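PDB 2YNK: WZI, which binds carbohydrate as an outer-membrane beta-barrel lectin and takes part in assembly of the group 1 capsule of Escherichia coli. Local coordinates for residues Q88-F100 against H110-S122. Sequence-based numbering, arbitrary orientation.
Sequences QTQPADNSLGLAF and HLQGNVEGGERIS
Strand 95-100 pairs antiparallel with strand 110-116 in a beta hairpin of the barrel wall, and past the strands the corners at 93-94 and 117-118 are joined by a straight Asp93 N to Gly118 O hydrogen bond (2.9 Å). Hydrogen-bonded pairs run from Phe100 with Leu111 to Asn94 with Gly117; the Leu98 N to Gly113 O bond spans 2.9 Å. Leu96, Leu98, Phe100, Leu111 and Val115 lie on one face, where Leu111 meets a bound octane, consistent with a surface that faces lipid. Leu96 CB lies 3.8 Å from Val115 CG1, and Phe100 CD2 4.3 Å from Leu111 CD1.

The other face, with Ser95, Gly97 and Ala99, carries polar groups of the opposite strand. Bent at chi2 (72°), Gln112 leans across toward Leu98 and Ala99, and its NE2 bonds Gly113 O of its own strand (3.0 Å) from above the carbonyl plane. That oxygen accepts two bonds. Glu116 lays its CG 3.7 Å from Ala92 CB, and its carboxylate continues to a salt bridge with Arg167.

Beyond the corner, Arg120 extends alongside 90-93. Its NE meets Asp93 OD1 at 2.7 Å in a nearly straight salt bridge. OD1 lies in the guanidinium plane, while NE comes from the anti side of the carboxylate, 31° out of its plane; the two planes are 70° apart. Arg120 N and Ile121 N both grip Pro91 O, each 3.0 Å away and from the same face of its carbonyl plane.

Tyr74 OH is a partner of Arg120 NH2. Strand 95-104 is flanked by strand 69-76 across the hairpin from strand 127-138, which pairs with strand 107-116 and offers Asn128 to Asn114.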
loop_
_atom_site.group_PDB
_atom_site.type_symbol
_atom_site.label_atom_id
_atom_site.label_comp_id
_atom_site.label_asym_id
_atom_site.label_seq_id
_atom_site.Cartn_x
_atom_site.Cartn_y
_atom_site.Cartn_z
ATOM N N GLN A 88 3.783 5.809 2.496
ATOM C CA GLN A 88 4.687 6.681 3.258
ATOM C C GLN A 88 6.195 6.292 3.286
ATOM O O GLN A 88 6.972 6.972 3.953
ATOM C CB GLN A 88 4.134 6.855 4.678
ATOM C CG GLN A 88 2.880 7.726 4.738
ATOM C CD GLN A 88 1.968 7.374 5.906
ATOM O OE1 GLN A 88 2.208 7.789 7.039
ATOM N NE2 GLN A 88 0.909 6.604 5.630
ATOM N N THR A 89 6.613 5.247 2.566
ATOM C CA THR A 89 8.043 4.885 2.490
ATOM C C THR A 89 8.714 5.628 1.331
ATOM O O THR A 89 8.511 5.284 0.169
ATOM C CB THR A 89 8.289 3.351 2.299
ATOM O OG1 THR A 89 7.765 2.600 3.410
ATOM C CG2 THR A 89 9.785 3.051 2.180
ATOM N N GLN A 90 9.512 6.643 1.646
ATOM C CA GLN A 90 10.325 7.325 0.637
ATOM C C GLN A 90 11.670 6.602 0.414
ATOM O O GLN A 90 12.297 6.139 1.370
ATOM C CB GLN A 90 10.563 8.766 1.056
ATOM C CG GLN A 90 9.321 9.641 0.938
ATOM C CD GLN A 90 9.107 10.230 -0.453
ATOM O OE1 GLN A 90 9.952 10.110 -1.355
ATOM N NE2 GLN A 90 7.967 10.892 -0.626
ATOM N N PRO A 91 12.109 6.493 -0.853
ATOM C CA PRO A 91 13.306 5.725 -1.183
ATOM C C PRO A 91 14.626 6.491 -1.025
ATOM O O PRO A 91 15.699 5.909 -1.182
ATOM C CB PRO A 91 13.075 5.387 -2.655
ATOM C CG PRO A 91 12.392 6.597 -3.176
ATOM C CD PRO A 91 11.473 7.026 -2.070
ATOM N N ALA A 92 14.546 7.785 -0.750
ATOM C CA ALA A 92 15.742 8.596 -0.581
ATOM C C ALA A 92 15.447 9.781 0.320
ATOM O O ALA A 92 14.286 10.188 0.453
ATOM C CB ALA A 92 16.242 9.068 -1.930
ATOM N N ASP A 93 16.498 10.325 0.930
ATOM C CA ASP A 93 16.367 11.456 1.849
ATOM C C ASP A 93 15.848 12.722 1.169
ATOM O O ASP A 93 15.191 13.555 1.805
ATOM C CB ASP A 93 17.706 11.765 2.516
ATOM C CG ASP A 93 18.142 10.681 3.491
ATOM O OD1 ASP A 93 17.260 10.011 4.084
ATOM O OD2 ASP A 93 19.375 10.510 3.669
ATOM N N ASN A 94 16.162 12.871 -0.113
ATOM C CA ASN A 94 15.749 14.030 -0.882
ATOM C C ASN A 94 15.328 13.574 -2.259
ATOM O O ASN A 94 16.025 12.800 -2.900
ATOM C CB ASN A 94 16.886 15.045 -1.007
ATOM C CG ASN A 94 17.457 15.457 0.335
ATOM O OD1 ASN A 94 16.743 15.889 1.233
ATOM N ND2 ASN A 94 18.761 15.328 0.471
ATOM N N SER A 95 14.178 14.051 -2.715
ATOM C CA SER A 95 13.610 13.577 -3.963
ATOM C C SER A 95 12.949 14.725 -4.708
ATOM O O SER A 95 12.543 15.720 -4.112
ATOM C CB SER A 95 12.596 12.473 -3.666
ATOM O OG SER A 95 12.639 11.456 -4.650
ATOM N N LEU A 96 12.856 14.584 -6.019
ATOM C CA LEU A 96 12.133 15.540 -6.823
ATOM C C LEU A 96 11.518 14.815 -8.001
ATOM O O LEU A 96 12.223 14.113 -8.721
ATOM C CB LEU A 96 13.073 16.625 -7.303
ATOM C CG LEU A 96 12.410 17.795 -8.015
ATOM C CD1 LEU A 96 11.274 18.363 -7.172
ATOM C CD2 LEU A 96 13.476 18.840 -8.310
ATOM N N GLY A 97 10.204 14.982 -8.180
ATOM C CA GLY A 97 9.446 14.248 -9.189
ATOM C C GLY A 97 8.742 15.176 -10.151
ATOM O O GLY A 97 8.125 16.155 -9.726
ATOM N N LEU A 98 8.856 14.880 -11.447
ATOM C CA LEU A 98 8.098 15.563 -12.491
ATOM C C LEU A 98 7.268 14.529 -13.237
ATOM O O LEU A 98 7.815 13.553 -13.736
ATOM C CB LEU A 98 9.029 16.268 -13.483
ATOM C CG LEU A 98 10.021 17.317 -12.959
ATOM C CD1 LEU A 98 10.705 18.020 -14.127
ATOM C CD2 LEU A 98 9.350 18.339 -12.048
ATOM N N ALA A 99 5.954 14.747 -13.312
ATOM C CA ALA A 99 5.055 13.809 -13.986
ATOM C C ALA A 99 4.146 14.489 -15.013
ATOM O O ALA A 99 3.552 15.528 -14.737
ATOM C CB ALA A 99 4.216 13.063 -12.964
ATOM N N PHE A 100 4.050 13.885 -16.196
ATOM C CA PHE A 100 3.054 14.253 -17.193
ATOM C C PHE A 100 1.924 13.230 -17.168
ATOM O O PHE A 100 2.177 12.035 -17.275
ATOM C CB PHE A 100 3.668 14.294 -18.596
ATOM C CG PHE A 100 2.641 14.395 -19.704
ATOM C CD1 PHE A 100 1.993 15.604 -19.968
ATOM C CD2 PHE A 100 2.303 13.275 -20.475
ATOM C CE1 PHE A 100 1.046 15.694 -20.980
ATOM C CE2 PHE A 100 1.355 13.368 -21.489
ATOM C CZ PHE A 100 0.728 14.578 -21.741
ATOM N N HIS A 110 0.807 7.994 -17.315
ATOM C CA HIS A 110 1.488 8.706 -16.238
ATOM C C HIS A 110 2.976 8.594 -16.465
ATOM O O HIS A 110 3.583 7.568 -16.152
ATOM C CB HIS A 110 1.080 8.093 -14.901
ATOM C CG HIS A 110 1.677 8.778 -13.691
ATOM N ND1 HIS A 110 1.195 9.930 -13.199
ATOM C CD2 HIS A 110 2.727 8.409 -12.861
ATOM C CE1 HIS A 110 1.907 10.291 -12.122
ATOM N NE2 HIS A 110 2.846 9.359 -11.916
ATOM N N LEU A 111 3.572 9.621 -17.061
ATOM C CA LEU A 111 5.011 9.626 -17.300
ATOM C C LEU A 111 5.688 10.329 -16.140
ATOM O O LEU A 111 5.539 11.535 -15.970
ATOM C CB LEU A 111 5.362 10.345 -18.602
ATOM C CG LEU A 111 4.860 9.717 -19.897
ATOM C CD1 LEU A 111 5.444 10.452 -21.093
ATOM C CD2 LEU A 111 5.202 8.233 -19.948
ATOM N N GLN A 112 6.442 9.573 -15.352
ATOM C CA GLN A 112 7.036 10.091 -14.128
ATOM C C GLN A 112 8.568 9.995 -14.182
ATOM O O GLN A 112 9.122 8.948 -14.505
ATOM C CB GLN A 112 6.477 9.306 -12.940
ATOM C CG GLN A 112 7.043 9.678 -11.580
ATOM C CD GLN A 112 6.564 11.018 -11.106
ATOM O OE1 GLN A 112 5.369 11.223 -10.916
ATOM N NE2 GLN A 112 7.494 11.940 -10.899
ATOM N N GLY A 113 9.237 11.101 -13.875
ATOM C CA GLY A 113 10.681 11.123 -13.714
ATOM C C GLY A 113 11.006 11.535 -12.293
ATOM O O GLY A 113 10.343 12.408 -11.738
ATOM N N ASN A 114 12.012 10.891 -11.699
ATOM C CA ASN A 114 12.503 11.240 -10.366
ATOM C C ASN A 114 14.033 11.384 -10.347
ATOM O O ASN A 114 14.752 10.600 -10.979
ATOM C CB ASN A 114 12.125 10.164 -9.347
ATOM C CG ASN A 114 10.669 9.786 -9.394
ATOM O OD1 ASN A 114 9.791 10.604 -9.126
ATOM N ND2 ASN A 114 10.405 8.521 -9.707
ATOM N N VAL A 115 14.515 12.377 -9.601
ATOM C CA VAL A 115 15.922 12.524 -9.288
ATOM C C VAL A 115 16.060 12.533 -7.771
ATOM O O VAL A 115 15.203 13.070 -7.066
ATOM C CB VAL A 115 16.505 13.817 -9.860
ATOM C CG1 VAL A 115 15.960 15.015 -9.110
ATOM C CG2 VAL A 115 18.022 13.789 -9.775
ATOM N N GLU A 116 17.155 11.950 -7.276
ATOM C CA GLU A 116 17.302 11.659 -5.849
ATOM C C GLU A 116 18.634 12.074 -5.223
ATOM O O GLU A 116 19.651 12.177 -5.900
ATOM C CB GLU A 116 17.089 10.166 -5.622
ATOM C CG GLU A 116 15.625 9.786 -5.551
ATOM C CD GLU A 116 15.393 8.304 -5.769
ATOM O OE1 GLU A 116 16.396 7.526 -5.718
ATOM O OE2 GLU A 116 14.204 7.931 -5.990
ATOM N N GLY A 117 18.598 12.283 -3.910
ATOM C CA GLY A 117 19.747 12.686 -3.141
ATOM C C GLY A 117 19.755 11.963 -1.811
ATOM O O GLY A 117 18.766 11.983 -1.091
ATOM N N GLY A 118 20.882 11.332 -1.480
ATOM C CA GLY A 118 21.022 10.612 -0.222
ATOM C C GLY A 118 20.171 9.367 -0.252
ATOM O O GLY A 118 19.189 9.266 0.481
ATOM N N GLU A 119 20.547 8.430 -1.121
ATOM C CA GLU A 119 19.812 7.173 -1.304
ATOM C C GLU A 119 19.620 6.410 0.003
ATOM O O GLU A 119 20.569 6.224 0.771
ATOM C CB GLU A 119 20.550 6.247 -2.278
ATOM C CG GLU A 119 20.468 6.642 -3.745
ATOM C CD GLU A 119 21.135 5.616 -4.653
ATOM O OE1 GLU A 119 22.091 4.933 -4.203
ATOM O OE2 GLU A 119 20.703 5.495 -5.822
ATOM N N ARG A 120 18.383 5.976 0.239
ATOM C CA ARG A 120 18.079 5.029 1.299
ATOM C C ARG A 120 18.035 3.639 0.672
ATOM O O ARG A 120 18.716 2.721 1.122
ATOM C CB ARG A 120 16.739 5.368 1.945
ATOM C CG ARG A 120 16.652 6.768 2.536
ATOM C CD ARG A 120 15.227 7.092 2.960
ATOM N NE ARG A 120 15.117 8.376 3.645
ATOM C CZ ARG A 120 13.974 8.894 4.090
ATOM N NH1 ARG A 120 12.834 8.244 3.920
ATOM N NH2 ARG A 120 13.966 10.072 4.703
ATOM N N ILE A 121 17.235 3.499 -0.380
ATOM C CA ILE A 121 17.165 2.265 -1.152
ATOM C C ILE A 121 18.157 2.375 -2.313
ATOM O O ILE A 121 18.213 3.402 -2.969
ATOM C CB ILE A 121 15.723 2.014 -1.669
ATOM C CG1 ILE A 121 14.718 2.064 -0.512
ATOM C CG2 ILE A 121 15.617 0.674 -2.374
ATOM C CD1 ILE A 121 13.352 1.493 -0.845
ATOM N N SER A 122 18.946 1.333 -2.557
ATOM C CA SER A 122 19.937 1.360 -3.643
ATOM C C SER A 122 19.288 1.455 -4.999
ATOM O O SER A 122 18.109 1.123 -5.165
ATOM C CB SER A 122 20.811 0.104 -3.636
ATOM O OG SER A 122 21.764 0.174 -2.598
#